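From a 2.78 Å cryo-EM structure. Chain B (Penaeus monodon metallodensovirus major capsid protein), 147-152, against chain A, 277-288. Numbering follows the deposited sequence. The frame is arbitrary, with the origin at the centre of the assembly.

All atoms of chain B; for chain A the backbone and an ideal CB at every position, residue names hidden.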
ATOM      1  N   THR B 147      74.381 -33.814  82.861  1.00 43.69           N
ATOM      2  CA  THR B 147      73.575 -32.966  81.990  1.00 43.69           C
ATOM      3  C   THR B 147      73.922 -33.167  80.514  1.00 43.69           C
ATOM      4  O   THR B 147      75.088 -33.132  80.120  1.00 43.69           O
ATOM      5  CB  THR B 147      73.724 -31.471  82.369  1.00 43.37           C
ATOM      6  OG1 THR B 147      72.890 -30.667  81.524  1.00 43.37           O
ATOM      7  CG2 THR B 147      75.169 -31.012  82.271  1.00 43.37           C
ATOM      8  N   THR B 148      72.898 -33.416  79.706  1.00 40.49           N
ATOM      9  CA  THR B 148      73.076 -33.566  78.270  1.00 40.49           C
ATOM     10  C   THR B 148      71.855 -33.008  77.560  1.00 40.49           C
ATOM     11  O   THR B 148      70.719 -33.261  77.965  1.00 40.49           O
ATOM     12  CB  THR B 148      73.313 -35.030  77.880  1.00 42.08           C
ATOM     13  OG1 THR B 148      73.542 -35.121  76.468  1.00 42.08           O
ATOM     14  CG2 THR B 148      72.136 -35.911  78.276  1.00 42.08           C
ATOM     15  N   THR B 149      72.095 -32.270  76.487  1.00 35.90           N
ATOM     16  CA  THR B 149      71.066 -31.489  75.819  1.00 35.90           C
ATOM     17  C   THR B 149      70.637 -32.147  74.517  1.00 35.90           C
ATOM     18  O   THR B 149      71.475 -32.600  73.734  1.00 35.90           O
ATOM     19  CB  THR B 149      71.558 -30.063  75.585  1.00 33.62           C
ATOM     20  OG1 THR B 149      70.618 -29.342  74.780  1.00 33.62           O
ATOM     21  CG2 THR B 149      72.904 -30.069  74.959  1.00 33.62           C
ATOM     22  N   THR B 150      69.324 -32.197  74.297  1.00 32.60           N
ATOM     23  CA  THR B 150      68.723 -32.890  73.168  1.00 32.60           C
ATOM     24  C   THR B 150      67.619 -32.027  72.578  1.00 32.60           C
ATOM     25  O   THR B 150      67.197 -31.035  73.168  1.00 32.60           O
ATOM     26  CB  THR B 150      68.156 -34.253  73.579  1.00 35.47           C
ATOM     27  OG1 THR B 150      67.193 -34.072  74.622  1.00 35.47           O
ATOM     28  CG2 THR B 150      69.264 -35.175  74.063  1.00 35.47           C
ATOM     29  N   PHE B 151      67.143 -32.427  71.407  1.00 29.55           N
ATOM     30  CA  PHE B 151      66.131 -31.681  70.674  1.00 29.55           C
ATOM     31  C   PHE B 151      64.729 -32.049  71.130  1.00 29.55           C
ATOM     32  O   PHE B 151      64.447 -33.208  71.445  1.00 29.55           O
ATOM     33  CB  PHE B 151      66.248 -31.955  69.180  1.00 28.32           C
ATOM     34  CG  PHE B 151      67.541 -31.528  68.591  1.00 28.32           C
ATOM     35  CD1 PHE B 151      67.725 -30.232  68.170  1.00 28.32           C
ATOM     36  CD2 PHE B 151      68.577 -32.422  68.461  1.00 28.32           C
ATOM     37  CE1 PHE B 151      68.914 -29.841  67.625  1.00 28.32           C
ATOM     38  CE2 PHE B 151      69.768 -32.030  67.920  1.00 28.32           C
ATOM     39  CZ  PHE B 151      69.932 -30.741  67.494  1.00 28.32           C
ATOM     40  N   ASN B 152      63.849 -31.051  71.168  1.00 27.77           N
ATOM     41  CA  ASN B 152      62.426 -31.294  71.355  1.00 27.77           C
ATOM     42  C   ASN B 152      61.614 -30.263  70.586  1.00 27.77           C
ATOM     43  O   ASN B 152      61.922 -29.069  70.614  1.00 27.77           O
ATOM     44  CB  ASN B 152      62.069 -31.302  72.842  1.00 28.50           C
ATOM     45  CG  ASN B 152      62.628 -30.116  73.586  1.00 28.50           C
ATOM     46  OD1 ASN B 152      62.746 -29.019  73.054  1.00 28.50           O
ATOM     47  ND2 ASN B 152      63.001 -30.347  74.830  1.00 28.50           N
TER
ATOM     48  N   UNK A 277      75.525 -23.902  64.050  1.00 19.99           N
ATOM     49  CA  UNK A 277      76.080 -24.055  65.395  1.00 19.99           C
ATOM     50  C   UNK A 277      74.966 -24.154  66.420  1.00 19.99           C
ATOM     51  O   UNK A 277      74.087 -23.293  66.489  1.00 19.99           O
ATOM     52  CB  UNK A 277      77.008 -22.887  65.735  1.00 19.99           C
ATOM     53  N   UNK A 278      75.021 -25.197  67.242  1.00 24.75           N
ATOM     54  CA  UNK A 278      74.044 -25.393  68.304  1.00 24.75           C
ATOM     55  C   UNK A 278      74.817 -25.829  69.536  1.00 24.75           C
ATOM     56  O   UNK A 278      75.489 -26.864  69.505  1.00 24.75           O
ATOM     57  CB  UNK A 278      72.975 -26.417  67.917  1.00 24.75           C
ATOM     58  N   UNK A 279      74.719 -25.064  70.615  1.00 28.62           N
ATOM     59  CA  UNK A 279      75.581 -25.283  71.762  1.00 28.62           C
ATOM     60  C   UNK A 279      75.014 -26.324  72.714  1.00 28.62           C
ATOM     61  O   UNK A 279      73.820 -26.321  73.022  1.00 28.62           O
ATOM     62  CB  UNK A 279      75.807 -23.966  72.506  1.00 28.62           C
ATOM     63  N   UNK A 280      75.888 -27.213  73.174  1.00 33.17           N
ATOM     64  CA  UNK A 280      75.604 -28.109  74.280  1.00 33.17           C
ATOM     65  C   UNK A 280      75.946 -27.407  75.588  1.00 33.17           C
ATOM     66  O   UNK A 280      76.241 -26.210  75.614  1.00 33.17           O
ATOM     67  CB  UNK A 280      76.383 -29.418  74.140  1.00 33.17           C
ATOM     68  N   UNK A 281      75.918 -28.151  76.693  1.00 37.77           N
ATOM     69  CA  UNK A 281      76.542 -27.655  77.913  1.00 37.77           C
ATOM     70  C   UNK A 281      78.022 -27.393  77.682  1.00 37.77           C
ATOM     71  O   UNK A 281      78.530 -26.309  77.990  1.00 37.77           O
ATOM     72  CB  UNK A 281      76.350 -28.649  79.060  1.00 37.77           C
ATOM     73  N   UNK A 282      78.732 -28.381  77.141  1.00 37.65           N
ATOM     74  CA  UNK A 282      80.131 -28.241  76.755  1.00 37.65           C
ATOM     75  C   UNK A 282      80.251 -28.422  75.245  1.00 37.65           C
ATOM     76  O   UNK A 282      80.072 -29.531  74.729  1.00 37.65           O
ATOM     77  CB  UNK A 282      81.010 -29.250  77.497  1.00 37.65           C
ATOM     78  N   UNK A 283      80.536 -27.336  74.534  1.00 33.78           N
ATOM     79  CA  UNK A 283      80.756 -27.439  73.104  1.00 33.78           C
ATOM     80  C   UNK A 283      79.479 -27.384  72.282  1.00 33.78           C
ATOM     81  O   UNK A 283      78.480 -26.779  72.666  1.00 33.78           O
ATOM     82  CB  UNK A 283      81.501 -28.739  72.796  1.00 33.78           C
ATOM     83  N   UNK A 284      79.520 -28.053  71.136  1.00 30.79           N
ATOM     84  CA  UNK A 284      78.504 -27.957  70.103  1.00 30.79           C
ATOM     85  C   UNK A 284      77.815 -29.302  69.935  1.00 30.79           C
ATOM     86  O   UNK A 284      78.366 -30.346  70.288  1.00 30.79           O
ATOM     87  CB  UNK A 284      79.115 -27.493  68.779  1.00 30.79           C
ATOM     88  N   UNK A 285      76.597 -29.274  69.402  1.00 29.10           N
ATOM     89  CA  UNK A 285      76.018 -30.501  68.876  1.00 29.10           C
ATOM     90  C   UNK A 285      76.877 -31.029  67.747  1.00 29.10           C
ATOM     91  O   UNK A 285      77.328 -30.278  66.881  1.00 29.10           O
ATOM     92  CB  UNK A 285      74.584 -30.269  68.397  1.00 29.10           C
ATOM     93  N   UNK A 286      77.099 -32.333  67.752  1.00 28.70           N
ATOM     94  CA  UNK A 286      77.727 -32.990  66.622  1.00 28.70           C
ATOM     95  C   UNK A 286      76.600 -33.477  65.727  1.00 28.70           C
ATOM     96  O   UNK A 286      75.890 -34.424  66.070  1.00 28.70           O
ATOM     97  CB  UNK A 286      78.643 -34.134  67.060  1.00 28.70           C
ATOM     98  N   UNK A 287      76.431 -32.823  64.588  1.00 24.77           N
ATOM     99  CA  UNK A 287      75.344 -33.107  63.672  1.00 24.77           C
ATOM    100  C   UNK A 287      75.889 -33.869  62.482  1.00 24.77           C
ATOM    101  O   UNK A 287      76.948 -33.534  61.949  1.00 24.77           O
ATOM    102  CB  UNK A 287      74.647 -31.821  63.225  1.00 24.77           C
ATOM    103  N   UNK A 288      75.165 -34.896  62.075  1.00 22.53           N
ATOM    104  CA  UNK A 288      75.594 -35.742  60.984  1.00 22.53           C
ATOM    105  C   UNK A 288      74.483 -35.767  59.955  1.00 22.53           C
ATOM    106  O   UNK A 288      73.324 -35.494  60.263  1.00 22.53           O
ATOM    107  CB  UNK A 288      75.942 -37.151  61.467  1.00 22.53           C
TER

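Position 277 has nothing of chain B within 5.5 Å of its ideal CB, so chain B sets no rule there; phi of -69° admits proline, and the residue is Pro A277.

At 278 the CA-to-CB bond points toward chain B, and the ideal CB lies 5.3 Å from Phe B151 CZ. That gap suits a medium or long apolar chain: leucine, isoleucine or methionine. Ile A278, with chi1 m and chi2 t, brings CD1 to the ring's edge, 4.0 Å from Phe B151 CE1.

Position 279 points away and could carry almost anything; it is Arg A279.

At 280 the bond runs sideways, yet the ideal CB is already 3.6 Å from Thr B149 CG2. A compact side chain is the natural reading, with serine, threonine, alanine or valine all plausible. Thr A280 is deposited, and its CA packs 3.4 Å from Thr B149 CG2. Its backbone N also donates to the carbonyl O of position 283, 2.7 Å away.

Position 281 points toward chain B, with its ideal CB 4.2 Å from Thr B147 CG2. The neighbour offered there is a methyl, so a small or medium side chain fits, polar or not. Asn A281, chi1 t, lays ND2 3.2 Å from Thr B147 CG2, a packing contact without a hydrogen bond.

Chain B leaves the choice open at 282, which is Asp A282. Position 283 is decided by its own backbone: at phi 85° and psi -150° a CB would jam against the preceding carbonyl O, which calls for glycine, and Gly A283 it is. Position 284 is out of reach and permissive; it holds Gln A284.

Position 285 faces chain B, its ideal CB 4.8 Å from Phe B151 CZ, with the Thr B149 methyl and carbonyl beyond. A broad, flat or long apolar group could span that space: phenylalanine, leucine or methionine. Phe A285 does so. Its CE1 lies 3.2 Å from Thr B149 O and 3.3 Å from Thr B149 CG2, while CD2 comes within 3.2 Å of Phe B151 CZ. The two rings meet obliquely, planes at 52° and centroids 4.7 Å apart, and Phe A285 CE2 sits over one face of Phe B151. Phe A285 N donates a backbone hydrogen bond to Ile A278 O, 2.7 Å away.

Position 286 is out of reach, so any residue would do; it is Lys A286. At 287 the bond is sideways and the CB distant, so a side chain must extend beyond CB to gain contact; leucine, isoleucine or methionine would suit the nearby ring. Leu A287 does, CD2 reaching 4.1 Å from Phe B151 CZ. Position 288, out of reach and equally open, is Asn A288, hydrogen-bonded elsewhere in the structure.

Chain A (277-288) PIRTNDGQFKLN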
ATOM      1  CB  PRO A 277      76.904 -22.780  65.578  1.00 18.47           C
ATOM      2  CG  PRO A 277      76.265 -21.805  64.689  1.00 18.47           C
ATOM      3  CD  PRO A 277      75.771 -22.562  63.508  1.00 18.47           C
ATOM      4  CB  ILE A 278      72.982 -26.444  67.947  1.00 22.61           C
ATOM      5  CG1 ILE A 278      72.396 -26.182  66.566  1.00 22.61           C
ATOM      6  CG2 ILE A 278      71.843 -26.341  68.909  1.00 22.61           C
ATOM      7  CD1 ILE A 278      71.495 -27.267  66.076  1.00 22.61           C
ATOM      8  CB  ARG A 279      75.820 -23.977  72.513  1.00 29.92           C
ATOM      9  CG  ARG A 279      76.600 -22.959  71.734  1.00 29.92           C
ATOM     10  CD  ARG A 279      76.854 -21.715  72.553  1.00 29.92           C
ATOM     11  NE  ARG A 279      77.700 -21.992  73.708  1.00 29.92           N
ATOM     12  CZ  ARG A 279      77.307 -21.878  74.973  1.00 29.92           C
ATOM     13  NH1 ARG A 279      76.081 -21.467  75.256  1.00 29.92           N
ATOM     14  NH2 ARG A 279      78.148 -22.158  75.959  1.00 29.92           N
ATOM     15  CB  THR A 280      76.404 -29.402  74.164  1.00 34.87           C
ATOM     16  OG1 THR A 280      77.799 -29.097  74.153  1.00 34.87           O
ATOM     17  CG2 THR A 280      76.080 -30.120  72.909  1.00 34.87           C
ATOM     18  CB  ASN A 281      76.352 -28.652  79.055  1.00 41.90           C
ATOM     19  CG  ASN A 281      76.783 -28.086  80.390  1.00 41.90           C
ATOM     20  OD1 ASN A 281      76.624 -26.894  80.651  1.00 41.90           O
ATOM     21  ND2 ASN A 281      77.374 -28.928  81.228  1.00 41.90           N
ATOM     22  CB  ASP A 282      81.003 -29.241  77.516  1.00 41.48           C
ATOM     23  CG  ASP A 282      80.495 -30.671  77.407  1.00 41.48           C
ATOM     24  OD1 ASP A 282      79.372 -30.875  76.899  1.00 41.48           O
ATOM     25  OD2 ASP A 282      81.223 -31.594  77.830  1.00 41.48           O
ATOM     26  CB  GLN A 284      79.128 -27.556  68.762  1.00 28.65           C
ATOM     27  CG  GLN A 284      79.891 -26.248  68.764  1.00 28.65           C
ATOM     28  CD  GLN A 284      79.005 -25.052  68.960  1.00 28.65           C
ATOM     29  OE1 GLN A 284      78.912 -24.504  70.054  1.00 28.65           O
ATOM     30  NE2 GLN A 284      78.349 -24.629  67.896  1.00 28.65           N
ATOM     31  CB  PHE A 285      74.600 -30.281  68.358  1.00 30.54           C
ATOM     32  CG  PHE A 285      73.574 -30.186  69.427  1.00 30.54           C
ATOM     33  CD1 PHE A 285      73.810 -30.704  70.670  1.00 30.54           C
ATOM     34  CD2 PHE A 285      72.364 -29.599  69.185  1.00 30.54           C
ATOM     35  CE1 PHE A 285      72.861 -30.619  71.658  1.00 30.54           C
ATOM     36  CE2 PHE A 285      71.406 -29.511  70.173  1.00 30.54           C
ATOM     37  CZ  PHE A 285      71.656 -30.022  71.408  1.00 30.54           C
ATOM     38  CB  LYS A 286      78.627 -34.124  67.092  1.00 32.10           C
ATOM     39  CG  LYS A 286      79.815 -33.635  67.889  1.00 32.10           C
ATOM     40  CD  LYS A 286      80.741 -34.768  68.269  1.00 32.10           C
ATOM     41  CE  LYS A 286      82.014 -34.239  68.905  1.00 32.10           C
ATOM     42  NZ  LYS A 286      81.790 -33.740  70.289  1.00 32.10           N
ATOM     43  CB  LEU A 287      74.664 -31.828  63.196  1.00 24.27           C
ATOM     44  CG  LEU A 287      73.964 -31.008  64.269  1.00 24.27           C
ATOM     45  CD1 LEU A 287      73.441 -29.713  63.680  1.00 24.27           C
ATOM     46  CD2 LEU A 287      72.846 -31.811  64.884  1.00 24.27           C
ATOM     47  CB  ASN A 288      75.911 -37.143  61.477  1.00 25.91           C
ATOM     48  CG  ASN A 288      76.885 -37.135  62.618  1.00 25.91           C
ATOM     49  OD1 ASN A 288      78.068 -36.875  62.445  1.00 25.91           O
ATOM     50  ND2 ASN A 288      76.384 -37.418  63.809  1.00 25.91           N
TER
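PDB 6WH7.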